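Local coordinates for protein DNA helicase RecQ (Deinococcus radiodurans, PDB 4Q48) that probably couples ATP hydrolysis to the unwinding of duplex DNA in the 3'-5' direction, this chain being its zinc-containing catalytic core, at residues F282-E286 with D301-V305; Q225-F229 with T335-V339; D208-Y214 with R382-L386. All coordinates share one frame; numbering follows the deposited sequence.

In the fold
All three contacts involve the second helicase (RecA-like) domain, whose parallel sheet runs in the order 212-218, 334-340, 305-310, 238-242, 289-292, 263-266. Interaction 1 lies within that domain and is nested along the chain inside interaction 2, which is itself nested inside interaction 3. The centres of interactions 1 and 2 are about 19 Å apart, those of 1 and 3 about 22 Å, those of 2 and 3 about 16 Å. Interactions 2 and 3 touch through the neighbouring strands 212-218 and 334-340, where Ala336 N probably bonds to Gln213 O. Interaction 3 then joins edge strand 212-218 to the zinc-binding domain, so the two domains meet directly.

Interaction 1: residues F282-E286 with D301-V305; sequences FLNEE and DKPNV
Lys302 drives its ammonium group against the C-terminal end of helix 272-284, where NZ donates to O of Glu285, the first residue past it, at 2.8 Å and nearly along the C=O axis (168°). A weak second bond runs from Lys302 NZ to Phe282 O at 3.2 Å. Backbone carbonyls left over where a helix stops carry partial negative charge, so a lysine is well suited to collect them. Glu286 adds a long salt bridge from OE1 to Lys302 NZ (3.7 Å), less certain because that carboxylate is modelled too close to Asn304. The lysine chain stays extended as far as CE and then bends (chi4 69°), which turns NZ to the carbonyls. In the second RecA-like domain, this brings the helix against the loop entering strand 305-310, a loop whose sequence resembles helicase motif V. The aliphatic part of the same side chain lies over the Phe282 ring: Lys302 CD stands 3.7 Å from the ring centroid, only 8° off the normal, a CH-pi contact. A methionine in place of Lys302 would probably leave the Glu285 carbonyl without its charged donor, even if it still covered the ring. Farther out, Val305 CG2 meets Phe282 CZ at 3.7 Å, two apolar groups suited to a buried position. Phe282 also touches Ala238 and Ile240 of strand 238-242, while Leu283 rests a methyl, CD2, near the carbonyl of Asp301.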
loop_
_atom_site.group_PDB
_atom_site.type_symbol
_atom_site.label_atom_id
_atom_site.label_comp_id
_atom_site.label_asym_id
_atom_site.label_seq_id
_atom_site.Cartn_x
_atom_site.Cartn_y
_atom_site.Cartn_z
ATOM N N PHE A 282 -5.122 23.427 13.965
ATOM C CA PHE A 282 -5.894 22.419 13.269
ATOM C C PHE A 282 -6.536 21.470 14.281
ATOM O O PHE A 282 -7.732 21.209 14.218
ATOM C CB PHE A 282 -5.008 21.650 12.284
ATOM C CG PHE A 282 -5.777 20.822 11.284
ATOM C CD1 PHE A 282 -6.859 21.363 10.593
ATOM C CD2 PHE A 282 -5.404 19.510 11.011
ATOM C CE1 PHE A 282 -7.560 20.607 9.666
ATOM C CE2 PHE A 282 -6.097 18.751 10.090
ATOM C CZ PHE A 282 -7.185 19.302 9.418
ATOM N N LEU A 283 -5.745 21.002 15.246
ATOM C CA LEU A 283 -6.164 19.952 16.176
ATOM C C LEU A 283 -7.258 20.397 17.145
ATOM O O LEU A 283 -8.095 19.589 17.552
ATOM C CB LEU A 283 -4.976 19.480 17.018
ATOM C CG LEU A 283 -3.610 19.014 16.505
ATOM C CD1 LEU A 283 -2.689 18.675 17.680
ATOM C CD2 LEU A 283 -3.648 17.894 15.489
ATOM N N ASN A 284 -7.235 21.678 17.519
ATOM C CA ASN A 284 -8.011 22.173 18.665
ATOM C C ASN A 284 -9.145 23.079 18.287
ATOM O O ASN A 284 -10.011 23.365 19.108
ATOM C CB ASN A 284 -7.130 22.979 19.638
ATOM C CG ASN A 284 -6.009 22.171 20.236
ATOM O OD1 ASN A 284 -6.040 20.934 20.244
ATOM N ND2 ASN A 284 -4.997 22.872 20.751
ATOM N N GLU A 285 -9.129 23.562 17.056
ATOM C CA GLU A 285 -10.188 24.458 16.640
ATOM C C GLU A 285 -11.049 23.820 15.574
ATOM O O GLU A 285 -10.794 22.702 15.131
ATOM C CB GLU A 285 -9.623 25.779 16.137
ATOM C CG GLU A 285 -8.759 26.491 17.149
ATOM C CD GLU A 285 -8.159 27.783 16.606
ATOM O OE1 GLU A 285 -8.788 28.411 15.720
ATOM O OE2 GLU A 285 -7.058 28.163 17.064
ATOM N N GLU A 286 -12.122 24.505 15.225
ATOM C CA GLU A 286 -12.997 24.007 14.205
ATOM C C GLU A 286 -12.839 24.793 12.939
ATOM O O GLU A 286 -12.448 25.960 12.968
ATOM C CB GLU A 286 -14.450 24.006 14.684
ATOM C CG GLU A 286 -14.627 23.075 15.874
ATOM C CD GLU A 286 -14.251 21.638 15.534
ATOM O OE1 GLU A 286 -14.209 21.291 14.328
ATOM O OE2 GLU A 286 -13.907 20.879 16.463
ATOM N N ASP A 301 -3.233 15.108 11.839
ATOM C CA ASP A 301 -4.244 14.373 12.605
ATOM C C ASP A 301 -5.387 15.265 13.081
ATOM O O ASP A 301 -5.189 16.432 13.383
ATOM C CB ASP A 301 -3.615 13.693 13.815
ATOM C CG ASP A 301 -2.561 12.696 13.425
ATOM O OD1 ASP A 301 -2.932 11.660 12.833
ATOM O OD2 ASP A 301 -1.368 12.958 13.710
ATOM N N LYS A 302 -6.576 14.681 13.154
ATOM C CA LYS A 302 -7.790 15.366 13.566
ATOM C C LYS A 302 -8.913 14.376 13.313
ATOM O O LYS A 302 -8.943 13.751 12.263
ATOM C CB LYS A 302 -8.014 16.662 12.783
ATOM C CG LYS A 302 -9.084 17.551 13.367
ATOM C CD LYS A 302 -9.167 18.891 12.671
ATOM C CE LYS A 302 -10.523 19.548 12.951
ATOM N NZ LYS A 302 -10.724 20.005 14.365
ATOM N N PRO A 303 -9.852 14.234 14.256
ATOM C CA PRO A 303 -10.846 13.187 14.041
ATOM C C PRO A 303 -11.950 13.675 13.130
ATOM O O PRO A 303 -12.726 12.895 12.590
ATOM C CB PRO A 303 -11.385 12.917 15.453
ATOM C CG PRO A 303 -10.682 13.920 16.378
ATOM C CD PRO A 303 -10.115 14.970 15.500
ATOM N N ASN A 304 -11.902 14.968 12.876
ATOM C CA ASN A 304 -13.021 15.804 12.511
ATOM C C ASN A 304 -12.932 16.243 11.019
ATOM O O ASN A 304 -13.610 17.185 10.580
ATOM C CB ASN A 304 -12.959 16.997 13.494
ATOM C CG ASN A 304 -14.207 17.835 13.531
ATOM O OD1 ASN A 304 -15.316 17.350 13.359
ATOM N ND2 ASN A 304 -14.023 19.119 13.760
ATOM N N VAL A 305 -12.058 15.586 10.251
ATOM C CA VAL A 305 -11.662 16.065 8.918
ATOM C C VAL A 305 -12.632 15.684 7.788
ATOM O O VAL A 305 -12.791 14.516 7.428
ATOM C CB VAL A 305 -10.245 15.550 8.533
ATOM C CG1 VAL A 305 -9.931 15.875 7.100
ATOM C CG2 VAL A 305 -9.178 16.132 9.454
#

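Interaction 2: residues Q225-F229 with T335-V339; sequences QLLHF and TAWMV
Phe229 and Trp337 lie face to face, the phenyl ring over the five-membered ring of the indole with centroids 3.9 Å apart and planes only 13° from parallel. The two side chains enter from opposite directions and slide past each other, one from the helix and the other from the strand. Each therefore sets its own CB over its partner's ring: Trp337 CB lies 4.0 Å from the Phe229 centroid, and Phe229 CB is 4.1 Å from the centroid of the indole's five-membered ring. Trp337 can reach across because its CG is anti to the backbone N (chi1 180°), which carries the indole out from the sheet. The indole thus has the phenyl ring on one face, over its five-membered ring, and toward the rim of the other a methyl, CG1, of the beta-branched Val339, two residues farther along the strand.

The helix belongs to a beta-alpha-beta crossover of the RecA-like fold. Leaving strand 212-218, helix 222-233 passes over strands 334-340 and 305-310 before the chain enters strand 238-242. The segments 225-229 and 335-339 run nearly antiparallel (161°), their axes 10.4 Å apart at closest, a gap that large aromatic side chains span well.

Around the indole's six-membered ring, Gln225 brings CB to the edge, 3.9 Å from Trp337 CZ2, and Leu226 CD1 packs on Trp337 CZ3 at the same distance; the leucine side chain also touches Ala309. Gln225 uses its aliphatic root here, while its amide turns to Asp220 N and Leu218 O. At the rim of the phenyl ring, in its plane, Thr335 CB stands 3.8 Å from Phe229 CZ. Threonine suits this border: its carbons pack on the ring, and OG1 bonds to His234 NE2.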
loop_
_atom_site.group_PDB
_atom_site.type_symbol
_atom_site.label_atom_id
_atom_site.label_comp_id
_atom_site.label_asym_id
_atom_site.label_seq_id
_atom_site.Cartn_x
_atom_site.Cartn_y
_atom_site.Cartn_z
ATOM N N GLN A 225 -11.902 25.497 -9.090
ATOM C CA GLN A 225 -12.651 24.266 -8.894
ATOM C C GLN A 225 -12.760 23.946 -7.414
ATOM O O GLN A 225 -13.824 23.528 -6.935
ATOM C CB GLN A 225 -11.990 23.121 -9.641
ATOM C CG GLN A 225 -12.481 22.989 -11.077
ATOM C CD GLN A 225 -11.594 22.078 -11.926
ATOM O OE1 GLN A 225 -10.356 22.112 -11.820
ATOM N NE2 GLN A 225 -12.218 21.293 -12.792
ATOM N N LEU A 226 -11.652 24.166 -6.704
ATOM C CA LEU A 226 -11.538 23.805 -5.312
ATOM C C LEU A 226 -12.473 24.617 -4.457
ATOM O O LEU A 226 -13.196 24.076 -3.613
ATOM C CB LEU A 226 -10.107 23.995 -4.825
ATOM C CG LEU A 226 -9.972 23.782 -3.315
ATOM C CD1 LEU A 226 -10.193 22.328 -2.995
ATOM C CD2 LEU A 226 -8.616 24.238 -2.744
ATOM N N LEU A 227 -12.451 25.921 -4.675
ATOM C CA LEU A 227 -13.254 26.846 -3.905
ATOM C C LEU A 227 -14.706 26.512 -4.133
ATOM O O LEU A 227 -15.514 26.474 -3.197
ATOM C CB LEU A 227 -12.933 28.291 -4.282
ATOM C CG LEU A 227 -13.698 29.357 -3.514
ATOM C CD1 LEU A 227 -13.487 29.128 -2.033
ATOM C CD2 LEU A 227 -13.129 30.699 -3.893
ATOM N N HIS A 228 -15.059 26.256 -5.382
ATOM C CA HIS A 228 -16.439 25.901 -5.611
ATOM C C HIS A 228 -16.775 24.631 -4.786
ATOM O O HIS A 228 -17.822 24.562 -4.149
ATOM C CB HIS A 228 -16.716 25.656 -7.077
ATOM C CG HIS A 228 -18.137 25.301 -7.334
ATOM N ND1 HIS A 228 -18.537 24.031 -7.685
ATOM C CD2 HIS A 228 -19.267 26.044 -7.258
ATOM C CE1 HIS A 228 -19.851 24.008 -7.823
ATOM N NE2 HIS A 228 -20.319 25.217 -7.571
ATOM N N PHE A 229 -15.856 23.661 -4.762
ATOM C CA PHE A 229 -16.035 22.436 -3.993
ATOM C C PHE A 229 -16.213 22.749 -2.513
ATOM O O PHE A 229 -17.170 22.313 -1.879
ATOM C CB PHE A 229 -14.825 21.493 -4.217
ATOM C CG PHE A 229 -14.781 20.292 -3.295
ATOM C CD1 PHE A 229 -15.788 19.348 -3.311
ATOM C CD2 PHE A 229 -13.707 20.110 -2.427
ATOM C CE1 PHE A 229 -15.746 18.253 -2.475
ATOM C CE2 PHE A 229 -13.653 19.003 -1.575
ATOM C CZ PHE A 229 -14.661 18.068 -1.603
ATOM N N THR A 335 -15.165 13.511 1.902
ATOM C CA THR A 335 -14.880 13.420 0.478
ATOM C C THR A 335 -13.390 13.476 0.213
ATOM O O THR A 335 -12.686 14.312 0.777
ATOM C CB THR A 335 -15.495 14.576 -0.326
ATOM O OG1 THR A 335 -16.848 14.849 0.085
ATOM C CG2 THR A 335 -15.379 14.282 -1.829
ATOM N N ALA A 336 -12.899 12.598 -0.644
ATOM C CA ALA A 336 -11.564 12.775 -1.170
ATOM C C ALA A 336 -11.760 13.231 -2.588
ATOM O O ALA A 336 -12.420 12.547 -3.368
ATOM C CB ALA A 336 -10.761 11.511 -1.086
ATOM N N TRP A 337 -11.236 14.421 -2.884
ATOM C CA TRP A 337 -11.468 15.152 -4.130
ATOM C C TRP A 337 -10.126 15.480 -4.769
ATOM O O TRP A 337 -9.271 16.112 -4.128
ATOM C CB TRP A 337 -12.235 16.410 -3.802
ATOM C CG TRP A 337 -12.617 17.361 -4.893
ATOM C CD1 TRP A 337 -13.849 17.488 -5.464
ATOM C CD2 TRP A 337 -11.801 18.407 -5.453
ATOM N NE1 TRP A 337 -13.847 18.531 -6.370
ATOM C CE2 TRP A 337 -12.603 19.110 -6.384
ATOM C CE3 TRP A 337 -10.474 18.815 -5.263
ATOM C CZ2 TRP A 337 -12.117 20.190 -7.136
ATOM C CZ3 TRP A 337 -9.989 19.880 -6.025
ATOM C CH2 TRP A 337 -10.820 20.562 -6.937
ATOM N N MET A 338 -9.908 15.024 -6.003
ATOM C CA MET A 338 -8.637 15.277 -6.696
ATOM C C MET A 338 -8.826 15.637 -8.175
ATOM O O MET A 338 -9.600 15.015 -8.927
ATOM C CB MET A 338 -7.686 14.081 -6.581
ATOM C CG MET A 338 -6.452 14.163 -7.504
ATOM S SD MET A 338 -5.199 12.864 -7.283
ATOM C CE MET A 338 -6.007 11.435 -7.969
ATOM N N VAL A 339 -8.081 16.652 -8.584
ATOM C CA VAL A 339 -8.021 17.018 -9.978
ATOM C C VAL A 339 -6.577 16.952 -10.428
ATOM O O VAL A 339 -5.647 17.262 -9.689
ATOM C CB VAL A 339 -8.592 18.434 -10.256
ATOM C CG1 VAL A 339 -10.131 18.433 -10.244
ATOM C CG2 VAL A 339 -7.971 19.475 -9.308
#

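Interaction 3: residues D208-Y214 with R382-L386; sequences DRPNIQY and RRQVL
Arg383 and Tyr214 form the tight heart of this contact, together with the carbonyls and carboxylate that grip the guanidinium. Arg383 NH1 makes a salt bridge to the syn lone pair of Asp208 OD1 (2.9 Å), and Arg383 NH2 donates to Ile212 O at 2.6 Å. Weak bonds from Arg383 NH1 to Arg209 O (3.1 Å) and Ile212 O add to the grip. The Tyr214 ring stands steeply against this group, its plane 72° from that of the guanidinium, presenting the CD2-CE2 edge to the guanidinium face. One face of that ring receives Leu386 CD2, 4.0 Å from its centroid in a CH-pi contact, and the other packs on Ile212 CG2. A flat aromatic suits the place because both faces take up apolar branches while its edge packs on the cation.

Elsewhere the contact thins. Arg382, though buried, barely meets Tyr214, and its charge is paired with Asp402. On the solvent side, the type I turn from Arg209 to Ile212 offers the exposed Pro210, which approaches Arg383 NH1 chiefly through its CA. Arg209 sends its own guanidinium to Gly325 O.

Arg383 NH2 also bonds to Asn400 O, and the side chain touches Cys398, a zinc ligand. A buried arginine, probably stabilised by the Asp208 carboxylate and several carbonyls, therefore ties the zinc-bearing domain to the first strand of the second RecA-like domain and the linker before it.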
loop_
_atom_site.group_PDB
_atom_site.type_symbol
_atom_site.label_atom_id
_atom_site.label_comp_id
_atom_site.label_asym_id
_atom_site.label_seq_id
_atom_site.Cartn_x
_atom_site.Cartn_y
_atom_site.Cartn_z
ATOM N N ASP A 208 -10.548 -0.673 3.275
ATOM C CA ASP A 208 -11.627 0.170 2.880
ATOM C C ASP A 208 -11.952 1.193 3.970
ATOM O O ASP A 208 -11.779 0.955 5.166
ATOM C CB ASP A 208 -12.870 -0.646 2.540
ATOM C CG ASP A 208 -13.929 0.191 1.850
ATOM O OD1 ASP A 208 -13.582 1.296 1.362
ATOM O OD2 ASP A 208 -15.093 -0.258 1.800
ATOM N N ARG A 209 -12.340 2.375 3.515
ATOM C CA ARG A 209 -12.834 3.405 4.388
ATOM C C ARG A 209 -14.166 3.875 3.810
ATOM O O ARG A 209 -14.248 4.905 3.180
ATOM C CB ARG A 209 -11.819 4.543 4.513
ATOM C CG ARG A 209 -10.431 4.092 4.998
ATOM C CD ARG A 209 -10.361 3.950 6.521
ATOM N NE ARG A 209 -10.977 5.041 7.279
ATOM C CZ ARG A 209 -10.395 6.218 7.504
ATOM N NH1 ARG A 209 -9.165 6.468 7.063
ATOM N NH2 ARG A 209 -11.028 7.143 8.200
ATOM N N PRO A 210 -15.219 3.086 4.008
ATOM C CA PRO A 210 -16.531 3.292 3.380
ATOM C C PRO A 210 -17.104 4.726 3.467
ATOM O O PRO A 210 -17.868 5.154 2.582
ATOM C CB PRO A 210 -17.423 2.321 4.154
ATOM C CG PRO A 210 -16.471 1.240 4.589
ATOM C CD PRO A 210 -15.219 1.946 4.942
ATOM N N ASN A 211 -16.752 5.456 4.526
ATOM C CA ASN A 211 -17.360 6.754 4.751
ATOM C C ASN A 211 -16.653 7.836 3.946
ATOM O O ASN A 211 -17.169 8.965 3.805
ATOM C CB ASN A 211 -17.391 7.090 6.254
ATOM C CG ASN A 211 -16.029 7.127 6.872
ATOM O OD1 ASN A 211 -15.266 6.160 6.770
ATOM N ND2 ASN A 211 -15.704 8.235 7.535
ATOM N N ILE A 212 -15.502 7.476 3.373
ATOM C CA ILE A 212 -14.783 8.383 2.489
ATOM C C ILE A 212 -15.241 8.134 1.066
ATOM O O ILE A 212 -15.072 7.014 0.552
ATOM C CB ILE A 212 -13.270 8.188 2.556
ATOM C CG1 ILE A 212 -12.770 8.392 3.984
ATOM C CG2 ILE A 212 -12.579 9.129 1.581
ATOM C CD1 ILE A 212 -11.309 8.035 4.169
ATOM N N GLN A 213 -15.831 9.161 0.437
ATOM C CA GLN A 213 -16.231 9.074 -0.967
ATOM C C GLN A 213 -15.073 9.489 -1.886
ATOM O O GLN A 213 -14.514 10.568 -1.706
ATOM C CB GLN A 213 -17.461 9.928 -1.232
ATOM C CG GLN A 213 -17.700 10.160 -2.698
ATOM C CD GLN A 213 -19.082 10.698 -3.033
ATOM O OE1 GLN A 213 -19.229 11.643 -3.822
ATOM N NE2 GLN A 213 -20.104 10.090 -2.445
ATOM N N TYR A 214 -14.689 8.642 -2.848
ATOM C CA TYR A 214 -13.520 8.964 -3.701
ATOM C C TYR A 214 -13.885 9.641 -5.035
ATOM O O TYR A 214 -14.781 9.185 -5.757
ATOM C CB TYR A 214 -12.680 7.709 -3.971
ATOM C CG TYR A 214 -12.064 7.145 -2.710
ATOM C CD1 TYR A 214 -10.826 7.587 -2.250
ATOM C CD2 TYR A 214 -12.750 6.197 -1.960
ATOM C CE1 TYR A 214 -10.278 7.074 -1.088
ATOM C CE2 TYR A 214 -12.228 5.699 -0.793
ATOM C CZ TYR A 214 -10.992 6.131 -0.358
ATOM O OH TYR A 214 -10.498 5.597 0.809
ATOM N N ARG A 382 -13.959 3.259 -8.729
ATOM C CA ARG A 382 -12.594 3.614 -8.315
ATOM C C ARG A 382 -12.136 2.816 -7.114
ATOM O O ARG A 382 -10.970 2.466 -7.024
ATOM C CB ARG A 382 -12.461 5.072 -7.911
ATOM C CG ARG A 382 -13.102 6.055 -8.778
ATOM C CD ARG A 382 -12.442 7.353 -8.523
ATOM N NE ARG A 382 -11.378 7.442 -9.488
ATOM C CZ ARG A 382 -11.559 7.938 -10.698
ATOM N NH1 ARG A 382 -12.751 8.420 -11.038
ATOM N NH2 ARG A 382 -10.549 7.970 -11.546
ATOM N N ARG A 383 -13.054 2.590 -6.172
ATOM C CA ARG A 383 -12.717 1.973 -4.897
ATOM C C ARG A 383 -12.181 0.565 -5.145
ATOM O O ARG A 383 -11.114 0.223 -4.655
ATOM C CB ARG A 383 -13.934 1.935 -3.960
ATOM C CG ARG A 383 -13.590 1.799 -2.474
ATOM C CD ARG A 383 -14.811 1.743 -1.594
ATOM N NE ARG A 383 -15.558 2.988 -1.615
ATOM C CZ ARG A 383 -15.393 3.970 -0.732
ATOM N NH1 ARG A 383 -14.503 3.823 0.239
ATOM N NH2 ARG A 383 -16.123 5.089 -0.809
ATOM N N GLN A 384 -12.881 -0.207 -5.980
ATOM C CA GLN A 384 -12.420 -1.533 -6.366
ATOM C C GLN A 384 -10.981 -1.500 -6.877
ATOM O O GLN A 384 -10.161 -2.328 -6.460
ATOM C CB GLN A 384 -13.325 -2.155 -7.426
ATOM C CG GLN A 384 -14.589 -2.785 -6.872
ATOM C CD GLN A 384 -15.540 -3.294 -7.953
ATOM O OE1 GLN A 384 -15.579 -2.781 -9.079
ATOM N NE2 GLN A 384 -16.334 -4.295 -7.603
ATOM N N VAL A 385 -10.656 -0.550 -7.746
ATOM C CA VAL A 385 -9.305 -0.474 -8.295
ATOM C C VAL A 385 -8.283 -0.141 -7.224
ATOM O O VAL A 385 -7.195 -0.716 -7.205
ATOM C CB VAL A 385 -9.211 0.567 -9.429
ATOM C CG1 VAL A 385 -7.752 0.914 -9.760
ATOM C CG2 VAL A 385 -9.962 0.092 -10.688
ATOM N N LEU A 386 -8.638 0.793 -6.340
ATOM C CA LEU A 386 -7.754 1.268 -5.257
ATOM C C LEU A 386 -7.407 0.161 -4.275
ATOM O O LEU A 386 -6.243 -0.049 -3.950
ATOM C CB LEU A 386 -8.407 2.438 -4.501
ATOM C CG LEU A 386 -7.808 2.930 -3.177
ATOM C CD1 LEU A 386 -6.425 3.512 -3.392
ATOM C CD2 LEU A 386 -8.681 3.986 -2.564
#